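Local coordinates for protein acyl-CoA dehydrogenase (Mycobacterium thermoresistibile, PDB 3PFD) that probably oxidises saturated acyl-CoA thioesters to 2,3-dehydroacyl-CoA, using a flavin adenine dinucleotide cofactor that is bound here in its reduced form, at residues Val93-Ser98 and Leu215-Ser220; Ile170-Lys175 and Gly219-Glu224; Val340-Thr345 and Arg365-Ala370. All coordinates share one frame; numbering follows the deposited sequence.

Contact 1: Val93-Ser98 and Leu215-Ser220; sequences VDCSAS and LGIKGS
The first turn of helix 95-114 in the N-terminal domain, through C95 and S96, meets the type I beta turn I217-S220 in the loop of the middle domain that joins strands 206-211 and 222-233. S96 carries the contact. Its OG stands anti to the carbonyl carbon (chi1 -60°) and pushes into the turn, coming within 3.2 Å of I217 CA. A water bridges the two sides: it lies 2.7 Å from S96 OG and accepts a bond from G219 N at 3.0 Å, so the hydroxyl is tied to the turn backbone through solvent. S220 N, at the far end of the turn, is bonded to I217 O. Beside the serine, C95 SG touches I217 CG2 at 3.6 Å, while the other branch of I217 leads away and the side chain comes about 4 Å from the flavin dinucleotide. The helix start is fixed from within by D94 at the N-cap: A97 N donates to D94 OD1 over 2.8 Å, an almost straight bond (172°) that meets the carboxylate from above its plane. K214 NZ bonds to both I217 O and S220 O, tying the two ends of the turn together. Around this junction, C95 also packs on Q262 and I266 of helix 256-280, K218 reaches D46 of helix 24-47, and I217 touches I372 of helix 363-373 and Y357 of the second subunit.

Contact 2: Ile170-Lys175 and Gly219-Glu224; sequences ITNGGK and GSPTTE. With FDA (dihydroflavine-adenine dinucleotide), chain B.
I170, near the end of strand 160-171, forms an antiparallel hydrogen-bonded pair with T223: I170 N donates to T223 O at 3.0 Å, and T223 N returns a bond to I170 O from above the carbonyl plane. G173 N reaches the same oxygen from the opposite face, closing the type II turn I170-G173, so I170 O is gripped twice. Beyond the pair, I170 CD1 lies 3.5 Å from FDA N3. T171 faces the flavin with two groups. Its N donates to FDA O4 over 3.0 Å, nearly straight at 169°, and its OG1, placed beside the backbone N by chi1 of -66°, accepts from FDA N5 at 3.1 Å along a more bent path (137°). A water bridges this hydroxyl to S220 OG and T222 OG1, while T222 CG2 packs against FDA C7M, 3.9 Å away. N172 takes the positive phi of the turn. Its N bonds to P221 O at 2.7 Å, lying in the carbonyl plane, and OD1 rests near P221 CD. G173 CA sits 3.3 Å from T223 OG1, the bare glycine backbone packing directly on the hydroxyl. K175 bends at chi2, and its CG meets P221 CG as the two side chains cross at about a right angle. In the antiparallel middle-domain sheet, the end of strand 160-171 thus gives T171 N-H to O4 and T171 OG1 to N5, while T222 on the paired strand packs on the ring methyl, forming part of the cofactor site of this acyl-CoA dehydrogenase.

Contact 3: Val340-Thr345 and Arg365-Ala370; sequences VAMEVT and RMMRDA
T345 and A370 meet between two nearly antiparallel helices, in which the 340-345 and 365-370 segments run at 157° with axes 8.7 Å apart at closest approach. T345 OG1 occupies the position between its own backbone N and carbonyl carbon (chi1 61°), from where it donates to A341 O one turn back at 2.9 Å. That oxygen also accepts T345 N, and the two donors come from opposite faces of its plane. With its proton turned into its own helix, the hydroxyl can lie against carbon on the partner: OG1 is 3.4 Å from M367 CA and 3.5 Å from A370 CB. The other branch, CG2, touches M366 O at 3.6 Å. A370 CB is thereby wedged between T345 and the preceding turn, where A341 CB meets it at 4.1 Å. The two methionines differ in shape. M342 leaves with CG anti to N but bends at chi2 and chi3, which swings its CE across to 3.7 Å from M367 CG and close to M367 O; M367 stays extended, and the side chains cross obliquely. Both methionines also reach the second subunit, M342 packing on M367 of that subunit and M367 on its M342. Within the chain, helix 256-280 covers the pair through A263 on A341, I266 on T345 and A270 on M366, while helix 292-321 flanks V340 and V344.

Overall arrangement
Going away from the flavin the order is contact 2, contact 1, contact 3. Contacts 1 and 2 share G219 and S220, with centres 11 Å apart: the same loop is met by the start of helix 95-114 and then enters the strand beside the isoalloxazine. Contact 2 bonds directly to the cofactor, and contact 1 adds I217 to the same pocket. Contact 3, in the C-terminal domain, is centred 12 Å from contact 1 and joins it through D369 OD1, 2.8 Å from I217 N, and R368 NH1, 3.1 Å from L215 O, both probable hydrogen bonds. Contacts 2 and 3 do not touch, their nearest atoms being about 7 Å apart. Contacts 1 and 3 both touch the second subunit.

Contact 1: Val93-Ser98 and Leu215-Ser220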
loop_
_atom_site.group_PDB
_atom_site.type_symbol
_atom_site.label_atom_id
_atom_site.label_comp_id
_atom_site.label_asym_id
_atom_site.label_seq_id
_atom_site.Cartn_x
_atom_site.Cartn_y
_atom_site.Cartn_z
ATOM N N VAL C 93 -19.382 2.260 -18.271
ATOM C CA VAL C 93 -20.808 2.070 -17.926
ATOM C C VAL C 93 -21.240 0.598 -17.819
ATOM O O VAL C 93 -22.220 0.272 -17.110
ATOM C CB VAL C 93 -21.784 2.870 -18.844
ATOM C CG1 VAL C 93 -21.494 4.410 -18.805
ATOM C CG2 VAL C 93 -21.780 2.341 -20.291
ATOM N N ASP C 94 -20.510 -0.294 -18.498
ATOM C CA ASP C 94 -20.881 -1.700 -18.459
ATOM C C ASP C 94 -19.740 -2.567 -18.942
ATOM O O ASP C 94 -19.424 -2.599 -20.132
ATOM C CB ASP C 94 -22.122 -1.919 -19.322
ATOM C CG ASP C 94 -22.574 -3.338 -19.352
ATOM O OD1 ASP C 94 -21.733 -4.262 -19.218
ATOM O OD2 ASP C 94 -23.784 -3.531 -19.571
ATOM N N CYS C 95 -19.116 -3.266 -18.007
ATOM C CA CYS C 95 -17.903 -4.009 -18.329
ATOM C C CYS C 95 -18.240 -5.224 -19.184
ATOM O O CYS C 95 -17.512 -5.515 -20.138
ATOM C CB CYS C 95 -17.153 -4.391 -17.062
ATOM S SG CYS C 95 -15.506 -5.099 -17.295
ATOM N N SER C 96 -19.356 -5.906 -18.909
ATOM C CA SER C 96 -19.735 -7.023 -19.805
ATOM C C SER C 96 -19.845 -6.570 -21.260
ATOM O O SER C 96 -19.376 -7.247 -22.165
ATOM C CB SER C 96 -21.006 -7.731 -19.357
ATOM O OG SER C 96 -20.854 -8.269 -18.051
ATOM N N ALA C 97 -20.485 -5.426 -21.473
ATOM C CA ALA C 97 -20.626 -4.851 -22.804
ATOM C C ALA C 97 -19.280 -4.533 -23.450
ATOM O O ALA C 97 -19.106 -4.760 -24.659
ATOM C CB ALA C 97 -21.530 -3.590 -22.752
ATOM N N SER C 98 -18.340 -3.988 -22.655
ATOM C CA SER C 98 -16.997 -3.654 -23.149
ATOM C C SER C 98 -16.270 -4.866 -23.749
ATOM O O SER C 98 -15.392 -4.719 -24.600
ATOM C CB SER C 98 -16.122 -2.979 -22.053
ATOM O OG SER C 98 -15.623 -3.940 -21.122
ATOM N N LEU C 215 -18.386 -13.879 -10.090
ATOM C CA LEU C 215 -18.365 -12.724 -9.205
ATOM C C LEU C 215 -18.906 -11.469 -9.916
ATOM O O LEU C 215 -19.736 -10.739 -9.377
ATOM C CB LEU C 215 -16.919 -12.487 -8.722
ATOM C CG LEU C 215 -16.583 -11.185 -8.007
ATOM C CD1 LEU C 215 -17.545 -10.919 -6.864
ATOM C CD2 LEU C 215 -15.085 -11.212 -7.499
ATOM N N GLY C 216 -18.420 -11.233 -11.129
ATOM C CA GLY C 216 -18.779 -10.045 -11.886
ATOM C C GLY C 216 -18.769 -10.376 -13.361
ATOM O O GLY C 216 -18.806 -11.555 -13.739
ATOM N N ILE C 217 -18.705 -9.340 -14.204
ATOM C CA ILE C 217 -19.076 -9.436 -15.623
ATOM C C ILE C 217 -20.134 -10.543 -15.815
ATOM O O ILE C 217 -20.011 -11.424 -16.696
ATOM C CB ILE C 217 -17.854 -9.555 -16.595
ATOM C CG1 ILE C 217 -16.942 -10.725 -16.196
ATOM C CG2 ILE C 217 -17.084 -8.235 -16.599
ATOM C CD1 ILE C 217 -16.019 -11.204 -17.288
ATOM N N LYS C 218 -21.148 -10.496 -14.947
ATOM C CA LYS C 218 -22.137 -11.558 -14.862
ATOM C C LYS C 218 -22.833 -11.800 -16.212
ATOM O O LYS C 218 -23.100 -12.934 -16.560
ATOM C CB LYS C 218 -23.167 -11.262 -13.784
ATOM C CG LYS C 218 -22.650 -11.431 -12.372
ATOM C CD LYS C 218 -23.782 -11.689 -11.438
ATOM C CE LYS C 218 -23.272 -11.822 -10.034
ATOM N NZ LYS C 218 -24.417 -11.949 -9.136
ATOM N N GLY C 219 -23.078 -10.742 -16.976
ATOM C CA GLY C 219 -23.732 -10.884 -18.278
ATOM C C GLY C 219 -22.889 -11.406 -19.427
ATOM O O GLY C 219 -23.425 -11.784 -20.450
ATOM N N SER C 220 -21.566 -11.392 -19.282
ATOM C CA SER C 220 -20.690 -11.923 -20.319
ATOM C C SER C 220 -20.716 -13.435 -20.227
ATOM O O SER C 220 -20.322 -13.997 -19.180
ATOM C CB SER C 220 -19.252 -11.403 -20.165
ATOM O OG SER C 220 -18.390 -12.083 -21.059
HETATM O O HOH W 1 -22.759 -7.858 -16.230
#

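Contact 2: Ile170-Lys175 and Gly219-Glu224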
loop_
_atom_site.group_PDB
_atom_site.type_symbol
_atom_site.label_atom_id
_atom_site.label_comp_id
_atom_site.label_asym_id
_atom_site.label_seq_id
_atom_site.Cartn_x
_atom_site.Cartn_y
_atom_site.Cartn_z
ATOM N N ILE C 170 -14.356 -19.408 -21.927
ATOM C CA ILE C 170 -14.412 -18.715 -23.220
ATOM C C ILE C 170 -15.451 -17.600 -23.204
ATOM O O ILE C 170 -16.663 -17.838 -23.204
ATOM C CB ILE C 170 -14.626 -19.696 -24.423
ATOM C CG1 ILE C 170 -13.560 -20.807 -24.441
ATOM C CG2 ILE C 170 -14.706 -18.925 -25.772
ATOM C CD1 ILE C 170 -12.069 -20.329 -24.196
ATOM N N THR C 171 -14.953 -16.370 -23.189
ATOM C CA THR C 171 -15.790 -15.172 -23.151
ATOM C C THR C 171 -16.585 -15.098 -24.454
ATOM O O THR C 171 -16.021 -15.303 -25.530
ATOM C CB THR C 171 -14.902 -13.933 -23.025
ATOM O OG1 THR C 171 -14.255 -13.960 -21.763
ATOM C CG2 THR C 171 -15.690 -12.651 -23.140
ATOM N N ASN C 172 -17.877 -14.784 -24.332
ATOM C CA ASN C 172 -18.827 -14.680 -25.467
ATOM C C ASN C 172 -19.118 -16.007 -26.176
ATOM O O ASN C 172 -19.759 -16.028 -27.235
ATOM C CB ASN C 172 -18.490 -13.523 -26.438
ATOM C CG ASN C 172 -18.538 -12.115 -25.745
ATOM O OD1 ASN C 172 -19.276 -11.898 -24.761
ATOM N ND2 ASN C 172 -17.723 -11.172 -26.251
ATOM N N GLY C 173 -18.666 -17.106 -25.565
ATOM C CA GLY C 173 -19.040 -18.456 -25.998
ATOM C C GLY C 173 -20.548 -18.524 -26.187
ATOM O O GLY C 173 -21.310 -18.011 -25.361
ATOM N N GLY C 174 -20.986 -19.092 -27.303
ATOM C CA GLY C 174 -22.428 -19.223 -27.589
ATOM C C GLY C 174 -23.050 -18.013 -28.279
ATOM O O GLY C 174 -24.175 -18.088 -28.789
ATOM N N LYS C 175 -22.338 -16.886 -28.276
ATOM C CA LYS C 175 -22.796 -15.701 -28.989
ATOM C C LYS C 175 -21.919 -15.478 -30.237
ATOM O O LYS C 175 -22.361 -14.872 -31.215
ATOM C CB LYS C 175 -22.771 -14.460 -28.083
ATOM C CG LYS C 175 -23.793 -14.463 -26.927
ATOM C CD LYS C 175 -25.240 -14.390 -27.418
ATOM C CE LYS C 175 -26.192 -14.982 -26.388
ATOM N NZ LYS C 175 -27.601 -14.996 -26.880
ATOM N N GLY C 219 -23.078 -10.742 -16.976
ATOM C CA GLY C 219 -23.732 -10.884 -18.278
ATOM C C GLY C 219 -22.889 -11.406 -19.427
ATOM O O GLY C 219 -23.425 -11.784 -20.450
ATOM N N SER C 220 -21.566 -11.392 -19.282
ATOM C CA SER C 220 -20.690 -11.923 -20.319
ATOM C C SER C 220 -20.716 -13.435 -20.227
ATOM O O SER C 220 -20.322 -13.997 -19.180
ATOM C CB SER C 220 -19.252 -11.403 -20.165
ATOM O OG SER C 220 -18.390 -12.083 -21.059
ATOM N N PRO C 221 -21.200 -14.111 -21.296
ATOM C CA PRO C 221 -21.205 -15.583 -21.245
ATOM C C PRO C 221 -19.768 -16.119 -21.208
ATOM O O PRO C 221 -18.918 -15.706 -22.020
ATOM C CB PRO C 221 -21.905 -16.010 -22.549
ATOM C CG PRO C 221 -22.326 -14.725 -23.260
ATOM C CD PRO C 221 -21.602 -13.574 -22.609
ATOM N N THR C 222 -19.512 -17.019 -20.264
ATOM C CA THR C 222 -18.193 -17.612 -20.052
ATOM C C THR C 222 -18.406 -19.127 -20.055
ATOM O O THR C 222 -18.902 -19.703 -19.066
ATOM C CB THR C 222 -17.574 -17.136 -18.715
ATOM O OG1 THR C 222 -17.692 -15.707 -18.602
ATOM C CG2 THR C 222 -16.094 -17.547 -18.600
ATOM N N THR C 223 -18.053 -19.759 -21.177
ATOM C CA THR C 223 -18.475 -21.135 -21.457
ATOM C C THR C 223 -17.353 -22.128 -21.715
ATOM O O THR C 223 -16.252 -21.761 -22.117
ATOM C CB THR C 223 -19.444 -21.214 -22.687
ATOM O OG1 THR C 223 -18.723 -20.991 -23.907
ATOM C CG2 THR C 223 -20.559 -20.187 -22.564
ATOM N N GLU C 224 -17.658 -23.397 -21.470
ATOM C CA GLU C 224 -16.873 -24.481 -22.016
ATOM C C GLU C 224 -17.175 -24.637 -23.521
ATOM O O GLU C 224 -18.202 -24.167 -24.009
ATOM C CB GLU C 224 -17.145 -25.783 -21.251
ATOM C CG GLU C 224 -16.662 -25.796 -19.794
ATOM C CD GLU C 224 -17.165 -27.016 -18.989
ATOM O OE1 GLU C 224 -17.851 -27.919 -19.546
ATOM O OE2 GLU C 224 -16.862 -27.076 -17.782
HETATM P PA FDA B . -3.931 -20.690 -12.557
HETATM O O1A FDA B . -2.958 -20.628 -13.702
HETATM O O2A FDA B . -4.239 -22.000 -11.875
HETATM O O5B FDA B . -3.414 -19.640 -11.449
HETATM C C5B FDA B . -3.714 -19.765 -10.054
HETATM C C4B FDA B . -2.847 -18.770 -9.268
HETATM O O4B FDA B . -1.465 -19.131 -9.360
HETATM C C3B FDA B . -2.949 -17.352 -9.833
HETATM O O3B FDA B . -2.819 -16.436 -8.736
HETATM C C2B FDA B . -1.722 -17.239 -10.721
HETATM O O2B FDA B . -1.274 -15.890 -10.885
HETATM C C1B FDA B . -0.723 -18.065 -9.942
HETATM N N9A FDA B . 0.396 -18.545 -10.777
HETATM C C8A FDA B . 0.330 -19.471 -11.751
HETATM N N7A FDA B . 1.567 -19.652 -12.279
HETATM C C5A FDA B . 2.421 -18.823 -11.630
HETATM C C6A FDA B . 3.798 -18.571 -11.747
HETATM N N6A FDA B . 4.546 -19.232 -12.684
HETATM N N1A FDA B . 4.371 -17.657 -10.918
HETATM C C2A FDA B . 3.610 -17.006 -10.009
HETATM N N3A FDA B . 2.284 -17.226 -9.863
HETATM C C4A FDA B . 1.667 -18.125 -10.673
HETATM N N1 FDA B . -9.267 -17.848 -21.584
HETATM C C2 FDA B . -9.520 -18.041 -22.915
HETATM O O2 FDA B . -8.894 -18.907 -23.584
HETATM N N3 FDA B . -10.463 -17.299 -23.534
HETATM C C4 FDA B . -11.161 -16.360 -22.857
HETATM O O4 FDA B . -12.023 -15.723 -23.486
HETATM C C4X FDA B . -10.909 -16.120 -21.490
HETATM N N5 FDA B . -11.671 -15.274 -20.768
HETATM C C5X FDA B . -11.812 -15.440 -19.442
HETATM C C6 FDA B . -12.937 -14.949 -18.764
HETATM C C7 FDA B . -13.100 -15.206 -17.391
HETATM C C7M FDA B . -14.309 -14.670 -16.654
HETATM C C8 FDA B . -12.133 -15.912 -16.689
HETATM C C8M FDA B . -12.271 -16.193 -15.203
HETATM C C9 FDA B . -11.019 -16.386 -17.357
HETATM C C9A FDA B . -10.861 -16.167 -18.729
HETATM N N10 FDA B . -9.859 -16.860 -19.442
HETATM C C10 FDA B . -9.941 -16.894 -20.860
HETATM C "C1'" FDA B . -8.915 -17.723 -18.731
HETATM C "C2'" FDA B . -7.819 -16.915 -18.023
HETATM O "O2'" FDA B . -6.853 -16.344 -18.934
HETATM C "C3'" FDA B . -7.190 -17.811 -16.977
HETATM O "O3'" FDA B . -8.102 -17.893 -15.853
HETATM C "C4'" FDA B . -5.819 -17.288 -16.507
HETATM O "O4'" FDA B . -4.846 -17.444 -17.542
HETATM C "C5'" FDA B . -5.321 -18.015 -15.265
HETATM O "O5'" FDA B . -5.464 -19.430 -15.447
HETATM P P FDA B . -6.198 -20.288 -14.300
HETATM O O1P FDA B . -7.561 -19.684 -14.077
HETATM O O2P FDA B . -6.075 -21.754 -14.645
HETATM O O3P FDA B . -5.336 -19.959 -12.978
HETATM O O HOH W 2 -16.374 -13.660 -19.897
#

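Contact 3: Val340-Thr345 and Arg365-Ala370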
loop_
_atom_site.group_PDB
_atom_site.type_symbol
_atom_site.label_atom_id
_atom_site.label_comp_id
_atom_site.label_asym_id
_atom_site.label_seq_id
_atom_site.Cartn_x
_atom_site.Cartn_y
_atom_site.Cartn_z
ATOM N N VAL C 340 -5.019 -0.595 -10.258
ATOM C CA VAL C 340 -5.630 0.708 -9.956
ATOM C C VAL C 340 -7.185 0.574 -9.816
ATOM O O VAL C 340 -7.791 1.056 -8.839
ATOM C CB VAL C 340 -5.194 1.765 -10.982
ATOM C CG1 VAL C 340 -6.076 3.008 -10.917
ATOM C CG2 VAL C 340 -3.706 2.211 -10.728
ATOM N N ALA C 341 -7.797 -0.128 -10.776
ATOM C CA ALA C 341 -9.248 -0.333 -10.792
ATOM C C ALA C 341 -9.735 -1.029 -9.536
ATOM O O ALA C 341 -10.770 -0.684 -9.028
ATOM C CB ALA C 341 -9.658 -1.127 -12.020
ATOM N N MET C 342 -9.014 -2.056 -9.091
ATOM C CA MET C 342 -9.403 -2.773 -7.872
ATOM C C MET C 342 -9.438 -1.851 -6.661
ATOM O O MET C 342 -10.387 -1.883 -5.856
ATOM C CB MET C 342 -8.467 -3.981 -7.608
ATOM C CG MET C 342 -9.075 -5.049 -6.710
ATOM S SD MET C 342 -10.609 -5.778 -7.351
ATOM C CE MET C 342 -11.884 -4.956 -6.320
ATOM N N GLU C 343 -8.365 -1.071 -6.502
ATOM C CA GLU C 343 -8.276 -0.105 -5.417
ATOM C C GLU C 343 -9.348 0.997 -5.549
ATOM O O GLU C 343 -10.015 1.317 -4.587
ATOM C CB GLU C 343 -6.841 0.497 -5.327
ATOM C CG GLU C 343 -6.728 1.755 -4.417
ATOM C CD GLU C 343 -5.313 2.376 -4.413
ATOM O OE1 GLU C 343 -5.107 3.418 -3.746
ATOM O OE2 GLU C 343 -4.412 1.843 -5.097
ATOM N N VAL C 344 -9.506 1.560 -6.737
ATOM C CA VAL C 344 -10.457 2.657 -6.964
ATOM C C VAL C 344 -11.901 2.246 -6.702
ATOM O O VAL C 344 -12.642 2.974 -6.011
ATOM C CB VAL C 344 -10.321 3.265 -8.405
ATOM C CG1 VAL C 344 -11.522 4.126 -8.759
ATOM C CG2 VAL C 344 -9.025 4.098 -8.515
ATOM N N THR C 345 -12.294 1.080 -7.220
ATOM C CA THR C 345 -13.673 0.585 -7.055
ATOM C C THR C 345 -13.981 0.173 -5.616
ATOM O O THR C 345 -15.096 0.382 -5.162
ATOM C CB THR C 345 -14.014 -0.585 -8.000
ATOM O OG1 THR C 345 -13.146 -1.681 -7.746
ATOM C CG2 THR C 345 -13.905 -0.158 -9.484
ATOM N N ARG C 365 -21.379 -3.233 -8.396
ATOM C CA ARG C 365 -21.100 -3.990 -9.629
ATOM C C ARG C 365 -19.711 -3.685 -10.203
ATOM O O ARG C 365 -18.954 -4.589 -10.597
ATOM C CB ARG C 365 -22.181 -3.727 -10.682
ATOM C CG ARG C 365 -21.905 -4.415 -11.999
ATOM C CD ARG C 365 -22.824 -3.878 -13.096
ATOM N NE ARG C 365 -22.461 -2.560 -13.631
ATOM C CZ ARG C 365 -23.232 -1.467 -13.552
ATOM N NH1 ARG C 365 -24.388 -1.482 -12.885
ATOM N NH2 ARG C 365 -22.827 -0.331 -14.110
ATOM N N MET C 366 -19.376 -2.406 -10.234
ATOM C CA MET C 366 -18.058 -1.975 -10.678
ATOM C C MET C 366 -16.883 -2.654 -9.940
ATOM O O MET C 366 -15.865 -3.010 -10.548
ATOM C CB MET C 366 -17.956 -0.464 -10.582
ATOM C CG MET C 366 -18.834 0.277 -11.636
ATOM S SD MET C 366 -18.939 2.019 -11.196
ATOM C CE MET C 366 -20.037 2.639 -12.451
ATOM N N MET C 367 -17.057 -2.861 -8.643
ATOM C CA MET C 367 -16.021 -3.459 -7.811
ATOM C C MET C 367 -15.884 -4.925 -8.194
ATOM O O MET C 367 -14.763 -5.440 -8.411
ATOM C CB MET C 367 -16.401 -3.309 -6.321
ATOM C CG MET C 367 -15.329 -3.819 -5.373
ATOM S SD MET C 367 -15.829 -3.695 -3.652
ATOM C CE MET C 367 -14.604 -4.786 -2.905
ATOM N N ARG C 368 -17.038 -5.595 -8.287
ATOM C CA ARG C 368 -17.087 -7.000 -8.691
ATOM C C ARG C 368 -16.460 -7.220 -10.085
ATOM O O ARG C 368 -15.650 -8.138 -10.258
ATOM C CB ARG C 368 -18.516 -7.536 -8.627
ATOM C CG ARG C 368 -19.058 -7.628 -7.180
ATOM C CD ARG C 368 -20.419 -8.309 -7.137
ATOM N NE ARG C 368 -21.516 -7.442 -7.557
ATOM C CZ ARG C 368 -22.181 -7.535 -8.711
ATOM N NH1 ARG C 368 -21.817 -8.437 -9.644
ATOM N NH2 ARG C 368 -23.186 -6.690 -8.951
ATOM N N ASP C 369 -16.806 -6.357 -11.042
ATOM C CA ASP C 369 -16.219 -6.383 -12.389
ATOM C C ASP C 369 -14.717 -6.096 -12.386
ATOM O O ASP C 369 -13.976 -6.693 -13.157
ATOM C CB ASP C 369 -16.893 -5.338 -13.308
ATOM C CG ASP C 369 -18.376 -5.624 -13.558
ATOM O OD1 ASP C 369 -18.875 -6.747 -13.207
ATOM O OD2 ASP C 369 -19.039 -4.705 -14.112
ATOM N N ALA C 370 -14.277 -5.130 -11.581
ATOM C CA ALA C 370 -12.868 -4.733 -11.625
ATOM C C ALA C 370 -11.950 -5.920 -11.336
ATOM O O ALA C 370 -10.860 -6.007 -11.917
ATOM C CB ALA C 370 -12.578 -3.577 -10.646
#